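Local coordinates for tropomodulin TMD-1 (Caenorhabditis elegans, PDB 1PGV), which probably caps actin filaments at their pointed ends, maintaining their length and dynamics, and is represented here by its C-terminal domain, at residues K44-N49 with R60-A65; S139-Q144 with I164-M169; S85-L90 with P112-R117; A116-S121 with V129-D134. One frame throughout, in Å; residues are numbered along the deposited sequence. Where two conformers were deposited one is given.

Contact 1: K44-N49 with R60-A65; sequences KEVNIN and RSLIEA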
loop_
_atom_site.group_PDB
_atom_site.type_symbol
_atom_site.label_atom_id
_atom_site.label_comp_id
_atom_site.label_asym_id
_atom_site.label_seq_id
_atom_site.Cartn_x
_atom_site.Cartn_y
_atom_site.Cartn_z
ATOM N N LYS A 44 9.636 11.364 -6.222
ATOM C CA LYS A 44 9.137 10.902 -4.930
ATOM C C LYS A 44 7.671 10.492 -4.954
ATOM O O LYS A 44 7.219 9.725 -4.100
ATOM C CB LYS A 44 9.314 11.995 -3.876
ATOM C CG LYS A 44 10.733 12.523 -3.752
ATOM C CD LYS A 44 11.703 11.437 -3.338
ATOM C CE LYS A 44 13.110 12.000 -3.180
ATOM N NZ LYS A 44 13.154 13.115 -2.196
ATOM N N GLU A 45 6.922 11.023 -5.913
ATOM C CA GLU A 45 5.508 10.698 -6.019
ATOM C C GLU A 45 5.094 10.306 -7.427
ATOM O O GLU A 45 5.386 11.005 -8.399
ATOM C CB GLU A 45 4.644 11.872 -5.537
ATOM C CG GLU A 45 3.166 11.725 -5.899
ATOM C CD GLU A 45 2.249 12.630 -5.096
ATOM O OE1 GLU A 45 2.602 13.810 -4.887
ATOM O OE2 GLU A 45 1.162 12.161 -4.686
ATOM N N VAL A 46 4.423 9.164 -7.522
ATOM C CA VAL A 46 3.917 8.657 -8.787
ATOM C C VAL A 46 2.432 8.454 -8.548
ATOM O O VAL A 46 2.034 7.658 -7.697
ATOM C CB VAL A 46 4.566 7.311 -9.170
ATOM C CG1 VAL A 46 3.925 6.770 -10.439
ATOM C CG2 VAL A 46 6.055 7.492 -9.375
ATOM N N ASN A 47 1.611 9.188 -9.288
ATOM C CA ASN A 47 0.171 9.102 -9.130
ATOM C C ASN A 47 -0.490 8.828 -10.473
ATOM O O ASN A 47 -0.480 9.685 -11.357
ATOM C CB ASN A 47 -0.361 10.420 -8.560
ATOM C CG ASN A 47 -1.820 10.343 -8.163
ATOM O OD1 ASN A 47 -2.644 9.761 -8.872
ATOM N ND2 ASN A 47 -2.154 10.947 -7.028
ATOM N N ILE A 48 -1.055 7.632 -10.635
ATOM C CA ILE A 48 -1.736 7.301 -11.881
ATOM C C ILE A 48 -3.213 7.044 -11.616
ATOM O O ILE A 48 -3.862 6.273 -12.329
ATOM C CB ILE A 48 -1.119 6.064 -12.572
ATOM C CG1 ILE A 48 -1.269 4.827 -11.684
ATOM C CG2 ILE A 48 0.343 6.333 -12.896
ATOM C CD1 ILE A 48 -0.790 3.544 -12.349
ATOM N N ASN A 49 -3.741 7.698 -10.586
ATOM C CA ASN A 49 -5.145 7.549 -10.230
ATOM C C ASN A 49 -6.040 7.847 -11.429
ATOM O O ASN A 49 -5.792 8.792 -12.178
ATOM C CB ASN A 49 -5.522 8.499 -9.085
ATOM C CG ASN A 49 -4.926 8.086 -7.748
ATOM O OD1 ASN A 49 -4.372 6.995 -7.609
ATOM N ND2 ASN A 49 -5.052 8.956 -6.753
ATOM N N ARG A 60 2.102 -3.086 -15.003
ATOM C CA ARG A 60 2.961 -4.105 -14.417
ATOM C C ARG A 60 4.418 -3.657 -14.481
ATOM O O ARG A 60 5.176 -3.861 -13.537
ATOM C CB ARG A 60 2.816 -5.437 -15.157
ATOM C CG ARG A 60 1.562 -6.231 -14.827
ATOM C CD ARG A 60 1.568 -7.553 -15.594
ATOM N NE ARG A 60 0.514 -8.468 -15.162
ATOM C CZ ARG A 60 0.328 -9.682 -15.673
ATOM N NH1 ARG A 60 1.123 -10.128 -16.637
ATOM N NH2 ARG A 60 -0.649 -10.458 -15.218
ATOM N N SER A 61 4.809 -3.049 -15.598
ATOM C CA SER A 61 6.183 -2.584 -15.756
ATOM C C SER A 61 6.476 -1.405 -14.826
ATOM O O SER A 61 7.598 -1.248 -14.343
ATOM C CB SER A 61 6.452 -2.194 -17.214
ATOM O OG SER A 61 5.515 -1.234 -17.670
ATOM N N LEU A 62 5.459 -0.586 -14.576
ATOM C CA LEU A 62 5.600 0.567 -13.689
ATOM C C LEU A 62 5.866 0.077 -12.266
ATOM O O LEU A 62 6.792 0.540 -11.598
ATOM C CB LEU A 62 4.325 1.411 -13.713
ATOM C CG LEU A 62 4.290 2.618 -12.767
ATOM C CD1 LEU A 62 5.366 3.629 -13.171
ATOM C CD2 LEU A 62 2.913 3.257 -12.811
ATOM N N ILE A 63 5.042 -0.862 -11.806
ATOM C CA ILE A 63 5.196 -1.427 -10.471
ATOM C C ILE A 63 6.578 -2.046 -10.326
ATOM O O ILE A 63 7.265 -1.835 -9.330
ATOM C CB ILE A 63 4.127 -2.513 -10.196
ATOM C CG1 ILE A 63 2.749 -1.860 -10.091
ATOM C CG2 ILE A 63 4.472 -3.277 -8.926
ATOM C CD1 ILE A 63 1.587 -2.839 -10.078
ATOM N N GLU A 64 6.987 -2.809 -11.332
ATOM C CA GLU A 64 8.291 -3.458 -11.312
ATOM C C GLU A 64 9.402 -2.411 -11.272
ATOM O O GLU A 64 10.413 -2.584 -10.593
ATOM C CB GLU A 64 8.443 -4.348 -12.551
ATOM C CG GLU A 64 9.743 -5.132 -12.613
ATOM C CD GLU A 64 9.828 -6.021 -13.846
ATOM O OE1 GLU A 64 10.842 -6.730 -14.004
ATOM O OE2 GLU A 64 8.878 -6.011 -14.660
ATOM N N ALA A 65 9.205 -1.320 -12.002
ATOM C CA ALA A 65 10.197 -0.248 -12.042
ATOM C C ALA A 65 10.345 0.387 -10.659
ATOM O O ALA A 65 11.459 0.655 -10.202
ATOM C CB ALA A 65 9.778 0.803 -13.056
#
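One methyl group, CD2 of Leu62, makes the closest approaches to both Val46 and Ile48. The two segments belong to a beta-alpha-beta unit, strand 45-47, helix 56-66 and strand 74-76, at the outer end of the parallel sheet of a leucine-rich-repeat-like fold. Ile48 and Leu62 reach toward each other tip to tip. Ile48 presents two methyls to the leucine: CD1 comes to 3.7 Å from Leu62 CD2, and CG2 lies 4.0 Å from that same Leu62 CD2. This is possible because Ile48 CG1 sits between the backbone N and the carbonyl carbon (chi1 63°), which leaves CG2 beside the N. Leu62 has CG anti to its own N, and that extends its branches toward the strand. Val46 CG1 is a looser neighbour, 4.4 Å from Leu62 CD2. All three side chains are buried. Leu62 also packs on Phe75 of the next strand and on Ile33 and Leu36 of helix 29-37, so it sits between the sheet and that helix. Asn47, the last residue of the strand, lies between Val46 and Ile48 and points away from the helix. It forms an Asx turn at the end of the strand: Asn49 N donates to Asn47 OD1 at 2.9 Å, with the donor in the carbonyl plane and an N-H...O angle of 160°.

Contact 2: S139-Q144 with I164-M169; sequences SVLGNQ and ISFASM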
loop_
_atom_site.group_PDB
_atom_site.type_symbol
_atom_site.label_atom_id
_atom_site.label_comp_id
_atom_site.label_asym_id
_atom_site.label_seq_id
_atom_site.Cartn_x
_atom_site.Cartn_y
_atom_site.Cartn_z
ATOM N N SER A 139 -16.160 -6.189 -1.842
ATOM C CA SER A 139 -15.998 -5.513 -0.561
ATOM C C SER A 139 -15.849 -6.417 0.666
ATOM O O SER A 139 -15.061 -6.117 1.564
ATOM C CB SER A 139 -17.159 -4.535 -0.345
ATOM O OG SER A 139 -18.410 -5.187 -0.462
ATOM N N VAL A 140 -16.588 -7.521 0.707
ATOM C CA VAL A 140 -16.533 -8.432 1.851
ATOM C C VAL A 140 -15.207 -9.174 1.970
ATOM O O VAL A 140 -14.881 -10.027 1.144
ATOM C CB VAL A 140 -17.675 -9.464 1.790
ATOM C CG1 VAL A 140 -17.620 -10.380 3.010
ATOM C CG2 VAL A 140 -19.016 -8.741 1.726
ATOM N N LEU A 141 -14.453 -8.855 3.019
ATOM C CA LEU A 141 -13.155 -9.476 3.248
ATOM C C LEU A 141 -13.261 -10.914 3.745
ATOM O O LEU A 141 -12.492 -11.781 3.328
ATOM C CB LEU A 141 -12.362 -8.665 4.275
ATOM C CG LEU A 141 -12.079 -7.202 3.931
ATOM C CD1 LEU A 141 -11.467 -6.505 5.142
ATOM C CD2 LEU A 141 -11.143 -7.132 2.735
ATOM N N GLY A 142 -14.206 -11.154 4.644
ATOM C CA GLY A 142 -14.369 -12.482 5.207
ATOM C C GLY A 142 -13.575 -12.588 6.492
ATOM O O GLY A 142 -12.597 -11.854 6.698
ATOM N N ASN A 143 -13.964 -13.519 7.352
ATOM C CA ASN A 143 -13.302 -13.685 8.634
ATOM C C ASN A 143 -11.804 -13.964 8.593
ATOM O O ASN A 143 -11.032 -13.322 9.306
ATOM C CB ASN A 143 -13.990 -14.788 9.442
ATOM C CG ASN A 143 -13.484 -14.860 10.865
ATOM O OD1 ASN A 143 -13.578 -13.888 11.620
ATOM N ND2 ASN A 143 -12.935 -16.009 11.243
ATOM N N GLN A 144 -11.379 -14.915 7.770
ATOM C CA GLN A 144 -9.966 -15.242 7.723
ATOM C C GLN A 144 -9.092 -14.058 7.330
ATOM O O GLN A 144 -8.033 -13.836 7.927
ATOM C CB GLN A 144 -9.730 -16.420 6.781
ATOM C CG GLN A 144 -10.401 -17.699 7.261
ATOM C CD GLN A 144 -9.887 -18.942 6.562
ATOM O OE1 GLN A 144 -10.328 -20.053 6.853
ATOM N NE2 GLN A 144 -8.947 -18.764 5.641
ATOM N N ILE A 164 -9.293 0.391 5.120
ATOM C CA ILE A 164 -9.947 -0.909 4.978
ATOM C C ILE A 164 -11.131 -0.928 5.928
ATOM O O ILE A 164 -11.026 -0.465 7.066
ATOM C CB ILE A 164 -8.998 -2.053 5.361
ATOM C CG1 ILE A 164 -7.876 -2.149 4.329
ATOM C CG2 ILE A 164 -9.781 -3.367 5.490
ATOM C CD1 ILE A 164 -6.899 -3.270 4.576
ATOM N N SER A 165 -12.259 -1.455 5.464
ATOM C CA SER A 165 -13.449 -1.522 6.292
ATOM C C SER A 165 -13.590 -2.928 6.863
ATOM O O SER A 165 -13.723 -3.893 6.115
ATOM C CB SER A 165 -14.680 -1.158 5.464
ATOM O OG SER A 165 -15.860 -1.173 6.251
ATOM N N PHE A 166 -13.538 -3.030 8.189
ATOM C CA PHE A 166 -13.654 -4.309 8.887
ATOM C C PHE A 166 -15.063 -4.497 9.433
ATOM O O PHE A 166 -15.689 -3.547 9.905
ATOM C CB PHE A 166 -12.664 -4.372 10.053
ATOM C CG PHE A 166 -11.223 -4.360 9.636
ATOM C CD1 PHE A 166 -10.567 -5.544 9.311
ATOM C CD2 PHE A 166 -10.516 -3.160 9.561
ATOM C CE1 PHE A 166 -9.230 -5.538 8.919
ATOM C CE2 PHE A 166 -9.178 -3.144 9.171
ATOM C CZ PHE A 166 -8.532 -4.331 8.850
ATOM N N ALA A 167 -15.564 -5.728 9.367
ATOM C CA ALA A 167 -16.892 -6.028 9.886
ATOM C C ALA A 167 -16.731 -6.574 11.303
ATOM O O ALA A 167 -17.626 -6.456 12.138
ATOM C CB ALA A 167 -17.592 -7.064 8.987
ATOM N N SER A 168 -15.570 -7.165 11.566
ATOM C CA SER A 168 -15.268 -7.738 12.868
ATOM C C SER A 168 -15.004 -6.681 13.935
ATOM O O SER A 168 -14.144 -5.821 13.750
ATOM C CB SER A 168 -14.040 -8.647 12.765
ATOM O OG SER A 168 -13.571 -9.010 14.053
ATOM N N MET A 169 -15.740 -6.763 15.043
ATOM C CA MET A 169 -15.572 -5.844 16.175
ATOM C C MET A 169 -14.145 -5.908 16.703
ATOM O O MET A 169 -13.503 -4.875 16.950
ATOM C CB MET A 169 -16.516 -6.230 17.315
ATOM C CG MET A 169 -17.961 -5.931 17.048
ATOM S SD MET A 169 -18.147 -4.181 16.767
ATOM C CE MET A 169 -17.911 -3.558 18.445
HETATM O O HOH W 1 -14.625 -4.411 3.455
HETATM O O HOH W 2 -14.967 -6.511 5.334
#
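Leu141 puts its CD1 methyl against three consecutive residues, Ile164, Ser165 and Phe166. The contact joins the loop before helix 143-155 to the loop between strand 161-163 and helix 169-190, on the surface at the end of the sheet. Leu141 CD1 lies 3.6 Å from Ile164 CG2 and 3.6 Å from the backbone O of Ser165. Phe166 CD1 is farther, at 4.4 Å from Leu141 CD1, and the methyl approaches that ring obliquely. In Leu141, CG stands beside the backbone N and anti to the carbonyl carbon (chi1 -59°), and CD1 continues the extended chain (chi2 172°). The Leu141 and Ile164 side chains cross at about a right angle. Ile164 has CG2 anti to its N, and this one methyl serves two neighbours. It meets Leu141 and also covers one face of the Phe166 ring, 3.7 Å above the plane and offset toward the rim. The CB of Phe166 points away from 139-144, yet the ring swings back within range.

Two waters lie between the two backbones. One is 2.6 Å from Ser139 O and can also bond to Ser165 O. The other, 3.0 Å from Ser165 O, can bond there and takes a weak bond from Leu141 N. At the edge of the contact, Glu146 accepts bonds from the backbone N of Ala167 and Ser168, and Ser168 caps the start of helix 169-190. The chemistry is therefore mixed: methyls touch on one side of the contact, and water lies between main-chain atoms on the other. No direct polar bond links the loops, so the polar link probably depends on water.

Contact 3: S85-L90 with P112-R117; sequences SEARGL and PELLAR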
loop_
_atom_site.group_PDB
_atom_site.type_symbol
_atom_site.label_atom_id
_atom_site.label_comp_id
_atom_site.label_asym_id
_atom_site.label_seq_id
_atom_site.Cartn_x
_atom_site.Cartn_y
_atom_site.Cartn_z
ATOM N N SER A 85 -3.870 -9.837 -10.896
ATOM C CA SER A 85 -2.783 -10.116 -11.824
ATOM C C SER A 85 -1.819 -8.938 -11.983
ATOM O O SER A 85 -0.605 -9.133 -12.036
ATOM C CB SER A 85 -3.346 -10.543 -13.186
ATOM O OG SER A 85 -4.355 -9.657 -13.633
ATOM N N GLU A 86 -2.349 -7.721 -12.036
ATOM C CA GLU A 86 -1.495 -6.543 -12.181
ATOM C C GLU A 86 -0.916 -6.059 -10.854
ATOM O O GLU A 86 0.193 -5.527 -10.815
ATOM C CB GLU A 86 -2.263 -5.379 -12.823
ATOM C CG GLU A 86 -2.729 -5.612 -14.250
ATOM C CD GLU A 86 -4.009 -6.416 -14.321
ATOM O OE1 GLU A 86 -5.006 -6.003 -13.689
ATOM O OE2 GLU A 86 -4.021 -7.454 -15.014
ATOM N N ALA A 87 -1.662 -6.245 -9.770
ATOM C CA ALA A 87 -1.225 -5.789 -8.455
ATOM C C ALA A 87 -0.309 -6.733 -7.679
ATOM O O ALA A 87 0.275 -6.341 -6.665
ATOM C CB ALA A 87 -2.443 -5.438 -7.607
ATOM N N ARG A 88 -0.169 -7.970 -8.147
ATOM C CA ARG A 88 0.680 -8.938 -7.459
ATOM C C ARG A 88 2.109 -8.426 -7.288
ATOM O O ARG A 88 2.763 -8.710 -6.285
ATOM C CB ARG A 88 0.702 -10.262 -8.228
ATOM C CG ARG A 88 0.375 -11.480 -7.380
ATOM C CD ARG A 88 -0.865 -12.196 -7.903
ATOM N NE ARG A 88 -0.693 -12.633 -9.287
ATOM C CZ ARG A 88 -1.661 -13.157 -10.034
ATOM N NH1 ARG A 88 -2.880 -13.311 -9.533
ATOM N NH2 ARG A 88 -1.412 -13.518 -11.287
ATOM N N GLY A 89 2.589 -7.672 -8.275
ATOM C CA GLY A 89 3.942 -7.142 -8.222
ATOM C C GLY A 89 4.177 -6.190 -7.061
ATOM O O GLY A 89 5.324 -5.922 -6.689
ATOM N N LEU A 90 3.092 -5.677 -6.488
ATOM C CA LEU A 90 3.197 -4.758 -5.360
ATOM C C LEU A 90 3.791 -5.453 -4.146
ATOM O O LEU A 90 4.314 -4.802 -3.238
ATOM C CB LEU A 90 1.826 -4.178 -5.005
ATOM C CG LEU A 90 1.250 -3.170 -6.003
ATOM C CD1 LEU A 90 -0.089 -2.671 -5.500
ATOM C CD2 LEU A 90 2.224 -2.005 -6.186
ATOM N N PRO A 112 -9.757 -9.831 -1.436
ATOM C CA PRO A 112 -9.429 -9.740 -0.011
ATOM C C PRO A 112 -8.136 -10.481 0.308
ATOM O O PRO A 112 -7.332 -10.030 1.127
ATOM C CB PRO A 112 -10.639 -10.385 0.660
ATOM C CG PRO A 112 -11.759 -10.001 -0.251
ATOM C CD PRO A 112 -11.159 -10.247 -1.624
ATOM N N GLU A 113 -7.935 -11.622 -0.348
ATOM C CA GLU A 113 -6.744 -12.430 -0.124
ATOM C C GLU A 113 -5.472 -11.695 -0.530
ATOM O O GLU A 113 -4.463 -11.753 0.171
ATOM C CB GLU A 113 -6.832 -13.745 -0.909
ATOM C CG GLU A 113 -7.987 -14.657 -0.506
ATOM C CD GLU A 113 -9.347 -14.008 -0.692
ATOM O OE1 GLU A 113 -9.603 -13.438 -1.774
ATOM O OE2 GLU A 113 -10.167 -14.078 0.245
ATOM N N LEU A 114 -5.510 -11.013 -1.669
ATOM C CA LEU A 114 -4.327 -10.291 -2.115
ATOM C C LEU A 114 -4.057 -9.119 -1.173
ATOM O O LEU A 114 -2.909 -8.867 -0.807
ATOM C CB LEU A 114 -4.501 -9.782 -3.546
ATOM C CG LEU A 114 -3.288 -9.014 -4.086
ATOM C CD1 LEU A 114 -2.023 -9.839 -3.912
ATOM C CD2 LEU A 114 -3.513 -8.674 -5.548
ATOM N N LEU A 115 -5.114 -8.417 -0.778
ATOM C CA LEU A 115 -4.971 -7.284 0.138
ATOM C C LEU A 115 -4.329 -7.738 1.443
ATOM O O LEU A 115 -3.490 -7.039 2.007
ATOM C CB LEU A 115 -6.329 -6.644 0.420
ATOM C CG LEU A 115 -6.966 -5.931 -0.777
ATOM C CD1 LEU A 115 -8.263 -5.256 -0.342
ATOM C CD2 LEU A 115 -5.982 -4.898 -1.340
ATOM N N ALA A 116 -4.724 -8.915 1.924
ATOM C CA ALA A 116 -4.147 -9.441 3.149
ATOM C C ALA A 116 -2.651 -9.667 2.948
ATOM O O ALA A 116 -1.849 -9.384 3.835
ATOM C CB ALA A 116 -4.837 -10.761 3.543
ATOM N N ARG A 117 -2.267 -10.186 1.786
ATOM C CA ARG A 117 -0.857 -10.426 1.520
ATOM C C ARG A 117 -0.096 -9.099 1.434
ATOM O O ARG A 117 1.021 -8.987 1.934
ATOM C CB ARG A 117 -0.682 -11.212 0.221
ATOM C CG ARG A 117 -1.243 -12.629 0.285
ATOM C CD ARG A 117 -1.103 -13.325 -1.063
ATOM N NE ARG A 117 0.297 -13.479 -1.443
ATOM C CZ ARG A 117 0.716 -13.706 -2.685
ATOM N NH1 ARG A 117 -0.162 -13.805 -3.677
ATOM N NH2 ARG A 117 2.013 -13.835 -2.934
#
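Leu114 reaches across from helix 112-121 to Ala87, joining the end of helix 84-87 to helix 112-121 on the same side of the parallel sheet, as in a leucine-rich-repeat fold. The apolar part is small. Leu114 CD2 lies 4.0 Å from Ala87 CB, methyl against methyl, and both residues are buried. The same Leu114 CD2 stays 4.3 Å from the backbone N of Arg88. Leu114 has CG anti to its own N (chi1 -180°), which extends both branches toward the neighbouring segment. Ala87 also packs on Leu110 of the loop before helix 112-121.

The charged part lies at the exposed edge of the contact. Arg117 NH1 comes 4.4 Å from Arg88 CG, an oblique contact with the aliphatic part of the chain. The two positive groups keep their distance, with Arg88 NE 5.8 Å from Arg117 NH1, and any repulsion is probably eased by solvent there. Arg88 turns its guanidinium back over its own segment, where Ser85 CA lies 3.6 Å above the centre of one face.

Hydrogen bonds within and next to each segment hold its shape and do not span the gap. A type I beta turn from Ala87 to Leu90 is closed by Leu90 N donating to Ala87 O. In the other segment, Leu114 N bonds to OG1 of Thr111, just before the helix. Beside the turn, Glu86 OE1 accepts from Ser83 N, while Ser85 OG donates to Glu86 OE2 at 2.6 Å, from 56° above the carboxylate plane.

Contact 4: A116-S121 with V129-D134; sequences ARLLRS and VEFKAD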
loop_
_atom_site.group_PDB
_atom_site.type_symbol
_atom_site.label_atom_id
_atom_site.label_comp_id
_atom_site.label_asym_id
_atom_site.label_seq_id
_atom_site.Cartn_x
_atom_site.Cartn_y
_atom_site.Cartn_z
ATOM N N ALA A 116 -4.724 -8.915 1.924
ATOM C CA ALA A 116 -4.147 -9.441 3.149
ATOM C C ALA A 116 -2.651 -9.667 2.948
ATOM O O ALA A 116 -1.849 -9.384 3.835
ATOM C CB ALA A 116 -4.837 -10.761 3.543
ATOM N N ARG A 117 -2.267 -10.186 1.786
ATOM C CA ARG A 117 -0.857 -10.426 1.520
ATOM C C ARG A 117 -0.096 -9.099 1.434
ATOM O O ARG A 117 1.021 -8.987 1.934
ATOM C CB ARG A 117 -0.682 -11.212 0.221
ATOM C CG ARG A 117 -1.243 -12.629 0.285
ATOM C CD ARG A 117 -1.103 -13.325 -1.063
ATOM N NE ARG A 117 0.297 -13.479 -1.443
ATOM C CZ ARG A 117 0.716 -13.706 -2.685
ATOM N NH1 ARG A 117 -0.162 -13.805 -3.677
ATOM N NH2 ARG A 117 2.013 -13.835 -2.934
ATOM N N LEU A 118 -0.706 -8.097 0.810
ATOM C CA LEU A 118 -0.051 -6.792 0.688
ATOM C C LEU A 118 0.200 -6.184 2.073
ATOM O O LEU A 118 1.292 -5.678 2.350
ATOM C CB LEU A 118 -0.900 -5.836 -0.156
ATOM C CG LEU A 118 -1.135 -6.232 -1.621
ATOM C CD1 LEU A 118 -2.007 -5.179 -2.286
ATOM C CD2 LEU A 118 0.190 -6.384 -2.353
ATOM N N LEU A 119 -0.803 -6.233 2.945
ATOM C CA LEU A 119 -0.644 -5.694 4.296
ATOM C C LEU A 119 0.376 -6.482 5.108
ATOM O O LEU A 119 1.149 -5.912 5.871
ATOM C CB LEU A 119 -1.983 -5.676 5.041
ATOM C CG LEU A 119 -2.763 -4.362 5.044
ATOM C CD1 LEU A 119 -4.112 -4.577 5.707
ATOM C CD2 LEU A 119 -1.967 -3.290 5.798
ATOM N N ARG A 120 0.396 -7.802 4.956
ATOM C CA ARG A 120 1.360 -8.581 5.712
ATOM C C ARG A 120 2.779 -8.268 5.222
ATOM O O ARG A 120 3.734 -8.283 6.001
ATOM C CB ARG A 120 1.049 -10.081 5.580
ATOM C CG ARG A 120 1.849 -10.968 6.526
ATOM C CD ARG A 120 1.073 -12.248 6.842
ATOM N NE ARG A 120 -0.024 -12.021 7.781
ATOM C CZ ARG A 120 0.093 -12.115 9.105
ATOM N NH1 ARG A 120 1.261 -12.433 9.645
ATOM N NH2 ARG A 120 -0.956 -11.909 9.888
ATOM N N SER A 121 2.917 -7.956 3.939
ATOM C CA SER A 121 4.231 -7.643 3.386
ATOM C C SER A 121 4.795 -6.324 3.915
ATOM O O SER A 121 5.997 -6.097 3.845
ATOM C CB SER A 121 4.178 -7.602 1.857
ATOM O OG SER A 121 3.340 -6.562 1.389
ATOM N N VAL A 129 3.235 4.211 5.910
ATOM C CA VAL A 129 2.456 4.763 7.019
ATOM C C VAL A 129 0.987 4.909 6.645
ATOM O O VAL A 129 0.123 5.034 7.513
ATOM C CB VAL A 129 2.997 6.141 7.482
ATOM C CG1 VAL A 129 4.454 6.007 7.877
ATOM C CG2 VAL A 129 2.813 7.175 6.386
ATOM N N GLU A 130 0.703 4.898 5.345
ATOM C CA GLU A 130 -0.669 4.998 4.874
ATOM C C GLU A 130 -0.911 3.965 3.777
ATOM O O GLU A 130 -0.260 3.991 2.737
ATOM C CB GLU A 130 -0.957 6.398 4.332
ATOM C CG GLU A 130 -2.376 6.567 3.816
ATOM C CD GLU A 130 -2.673 7.998 3.417
ATOM O OE1 GLU A 130 -2.580 8.886 4.290
ATOM O OE2 GLU A 130 -2.996 8.237 2.233
ATOM N N PHE A 131 -1.856 3.063 4.026
ATOM C CA PHE A 131 -2.207 2.008 3.074
ATOM C C PHE A 131 -3.714 2.100 2.850
ATOM O O PHE A 131 -4.490 1.807 3.749
ATOM C CB PHE A 131 -1.824 0.638 3.661
ATOM C CG PHE A 131 -2.156 -0.527 2.767
ATOM C CD1 PHE A 131 -3.438 -1.061 2.746
ATOM C CD2 PHE A 131 -1.184 -1.080 1.936
ATOM C CE1 PHE A 131 -3.752 -2.134 1.905
ATOM C CE2 PHE A 131 -1.488 -2.152 1.092
ATOM C CZ PHE A 131 -2.778 -2.678 1.079
ATOM N N LYS A 132 -4.128 2.530 1.664
ATOM C CA LYS A 132 -5.550 2.667 1.381
ATOM C C LYS A 132 -5.949 1.664 0.312
ATOM O O LYS A 132 -5.299 1.565 -0.723
ATOM C CB LYS A 132 -5.868 4.088 0.902
ATOM C CG LYS A 132 -7.320 4.517 1.163
ATOM C CD LYS A 132 -8.344 3.532 0.614
ATOM C CE LYS A 132 -9.762 3.955 0.947
ATOM N NZ LYS A 132 -10.001 4.090 2.414
ATOM N N ALA A 133 -7.030 0.936 0.563
ATOM C CA ALA A 133 -7.485 -0.071 -0.385
ATOM C C ALA A 133 -8.979 -0.342 -0.287
ATOM O O ALA A 133 -9.444 -1.415 -0.682
ATOM C CB ALA A 133 -6.715 -1.360 -0.155
ATOM N N ASP A 134 -9.739 0.625 0.217
ATOM C CA ASP A 134 -11.174 0.424 0.368
ATOM C C ASP A 134 -11.925 0.524 -0.954
ATOM O O ASP A 134 -11.379 0.951 -1.969
ATOM C CB ASP A 134 -11.761 1.441 1.348
ATOM C CG ASP A 134 -12.868 0.852 2.212
ATOM O OD1 ASP A 134 -13.593 -0.059 1.743
ATOM O OD2 ASP A 134 -13.021 1.311 3.364
#
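Leu118 meets the ring of Phe131 with its CB. That atom is 3.9 Å from Phe131 CZ and about as far from CE2, and it approaches obliquely. The Leu118 side chain also packs on Leu90 of helix 90-96. Leu119 comes next and lies over one face of the ring. Its CG is 4.2 Å from the ring centroid and 19° off the normal, a CH-pi contact. Leu119 CD2 adds a touch at 4.1 Å from Phe131 CG.

Helix 112-121 here covers strand 130-132, the second strand of a beta-alpha-beta unit that begins with strand 102-104. It is the strand next to the outermost strand 161-163 of the parallel sheet. Phe131 reaches the helix because its CG is anti to its N (chi1 179°). The ring thus fits against two consecutive helix residues. With an alanine in place of Phe131, Leu119 would probably lose the face it rests on, and a gap would be likely to open between helix and strand. Further on, exposed Arg120 forms a salt bridge through NE with Asp148 OD1 of helix 143-155.

Along the chain the order is contact 1, contact 3, contact 4, contact 2. Contacts 3 and 4 share Ala116 and Arg117 of helix 112-121, and their centres are 9 Å apart. Contact 1 and contact 4 each pack a helix on the same parallel sheet, with centres 16 Å apart. Contact 3 connects them: Ile63 of helix 56-66 touches Gly89 and Leu90, and Leu90 touches Leu118. Contact 2 lies on the other side of the chain's centre, 28 Å from contact 1 between centres. It joins contact 4 through Ile164 on Leu119. Together they trace a continuous run of neighbouring packing through the C-terminal domain.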